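PDB 4WOK: UDP-glucose 4-epimerase from Brucella ovis, which probably interconverts UDP-glucose and UDP-galactose by inverting the configuration at C4 of the sugar, using a bound NAD as its redox cofactor. Local coordinates for residues R67-E70 with T71-Y75. The protein carries 2 engineered substitutions. Sequence-based numbering, arbitrary orientation.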
loop_
_atom_site.group_PDB
_atom_site.type_symbol
_atom_site.label_atom_id
_atom_site.label_comp_id
_atom_site.label_asym_id
_atom_site.label_seq_id
_atom_site.Cartn_x
_atom_site.Cartn_y
_atom_site.Cartn_z
ATOM N N ARG A 67 7.861 -5.739 23.442
ATOM C CA ARG A 67 8.877 -5.026 22.695
ATOM C C ARG A 67 8.291 -3.803 22.006
ATOM O O ARG A 67 8.945 -2.774 21.900
ATOM C CB ARG A 67 9.525 -5.942 21.661
ATOM C CG ARG A 67 10.749 -5.332 20.974
ATOM C CD ARG A 67 11.507 -6.435 20.267
ATOM N NE ARG A 67 12.708 -5.945 19.610
ATOM C CZ ARG A 67 13.859 -5.715 20.228
ATOM N NH1 ARG A 67 13.971 -5.926 21.539
ATOM N NH2 ARG A 67 14.894 -5.269 19.534
ATOM N N LEU A 68 7.062 -3.928 21.519
ATOM C CA LEU A 68 6.409 -2.800 20.860
ATOM C C LEU A 68 6.097 -1.680 21.868
ATOM O O LEU A 68 6.333 -0.493 21.603
ATOM C CB LEU A 68 5.142 -3.284 20.162
ATOM C CG LEU A 68 4.425 -2.360 19.187
ATOM C CD1 LEU A 68 5.384 -1.777 18.136
ATOM C CD2 LEU A 68 3.320 -3.171 18.531
ATOM N N VAL A 69 5.578 -2.055 23.031
ATOM C CA VAL A 69 5.342 -1.073 24.096
ATOM C C VAL A 69 6.641 -0.390 24.529
ATOM O O VAL A 69 6.697 0.841 24.699
ATOM C CB VAL A 69 4.664 -1.743 25.307
ATOM C CG1 VAL A 69 4.705 -0.840 26.533
ATOM C CG2 VAL A 69 3.220 -2.115 24.965
ATOM N N GLU A 70 7.691 -1.184 24.704
ATOM C CA GLU A 70 9.001 -0.662 25.087
ATOM C C GLU A 70 9.445 0.401 24.096
ATOM O O GLU A 70 9.957 1.462 24.465
ATOM C CB GLU A 70 10.016 -1.796 25.131
ATOM C CG GLU A 70 11.420 -1.417 25.578
ATOM C CD GLU A 70 12.355 -2.618 25.501
ATOM O OE1 GLU A 70 12.282 -3.499 26.384
ATOM O OE2 GLU A 70 13.142 -2.701 24.532
ATOM N N THR A 71 9.227 0.097 22.822
ATOM C CA THR A 71 9.631 0.993 21.751
ATOM C C THR A 71 8.844 2.282 21.786
ATOM O O THR A 71 9.412 3.370 21.662
ATOM C CB THR A 71 9.450 0.322 20.387
ATOM O OG1 THR A 71 10.282 -0.837 20.333
ATOM C CG2 THR A 71 9.853 1.279 19.265
ATOM N N MET A 72 7.531 2.175 21.950
ATOM C CA MET A 72 6.716 3.386 22.057
ATOM C C MET A 72 7.079 4.232 23.282
ATOM O O MET A 72 7.062 5.471 23.224
ATOM C CB MET A 72 5.238 3.013 22.082
ATOM C CG MET A 72 4.774 2.345 20.776
ATOM S SD MET A 72 3.000 2.070 20.810
ATOM C CE MET A 72 2.772 1.276 19.195
ATOM N N GLU A 73 7.430 3.576 24.384
ATOM C CA GLU A 73 7.836 4.312 25.590
ATOM C C GLU A 73 9.171 5.025 25.374
ATOM O O GLU A 73 9.354 6.180 25.788
ATOM C CB GLU A 73 7.900 3.363 26.795
ATOM C CG GLU A 73 6.514 2.830 27.147
ATOM C CD GLU A 73 6.473 1.945 28.390
ATOM O OE1 GLU A 73 7.537 1.502 28.879
ATOM O OE2 GLU A 73 5.349 1.706 28.882
ATOM N N LYS A 74 10.104 4.356 24.713
ATOM C CA LYS A 74 11.399 4.974 24.444
ATOM C C LYS A 74 11.278 6.181 23.507
ATOM O O LYS A 74 11.889 7.224 23.747
ATOM C CB LYS A 74 12.366 3.951 23.851
ATOM C CG LYS A 74 13.697 4.555 23.433
ATOM C CD LYS A 74 14.656 3.495 22.906
ATOM C CE LYS A 74 16.000 4.119 22.535
ATOM N NZ LYS A 74 16.999 3.095 22.119
ATOM N N TYR A 75 10.492 6.044 22.439
ATOM C CA TYR A 75 10.490 7.061 21.389
ATOM C C TYR A 75 9.346 8.076 21.496
ATOM O O TYR A 75 9.398 9.122 20.845
ATOM C CB TYR A 75 10.461 6.396 20.009
ATOM C CG TYR A 75 11.772 5.735 19.647
ATOM C CD1 TYR A 75 12.824 6.481 19.150
ATOM C CD2 TYR A 75 11.965 4.363 19.832
ATOM C CE1 TYR A 75 14.030 5.892 18.831
ATOM C CE2 TYR A 75 13.172 3.764 19.518
ATOM C CZ TYR A 75 14.196 4.539 19.011
ATOM O OH TYR A 75 15.405 3.975 18.700
HETATM O O HOH W 1 12.692 -1.601 21.937
#
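T71 folds its hydroxyl back onto the preceding turn, where the carbonyl oxygen of R67 receives two bonds from one residue: OG1 of T71 donates to R67 O at 2.8 Å, and T71 N reaches R67 O at 3.0 Å. The two donors approach from opposite faces of the carbonyl plane, OG1 tilted 26° from it, so the oxygen is gripped between them. The chi1 of T71 (-61°) sets the hydroxyl there: OG1 lies beside the backbone N and anti to the carbonyl carbon, so it can turn back toward R67 O. A water then donates to both T71 OG1 and E70 OE2, linking the hydroxyl to the carboxylate of E70, which stands at the end of an extended chain. One residue further on, the pairing becomes apolar. M72 runs out extended from CB, its CG passing 3.3 Å from L68 O, and its terminal CE comes up to the branch point of L68, CG to CE 4.0 Å, the two side chains crossing at a slant. V69 and E73 instead lie side by side and point the same way: OE2 of E73 rests 3.5 Å from CG1 of V69, a van der Waals contact beside the aliphatic methyl. These pairs are carried by the regular i to i+4 backbone ladder, M72 N to L68 O, E73 N to V69 O and K74 N to E70 O. L68 and M72 both pack on L110 of helix 96-116, while T71 touches Y41 and V58 of strands 37-42 and 57-59; E70 and K74 lie on the exposed side. The whole is an amphipathic alpha-helix with a threonine hydroxyl bonded to the i-4 carbonyl, here helix 65-75, which connects strands 57-59 and 79-82 of the parallel sheet in the NAD-binding Rossmann fold.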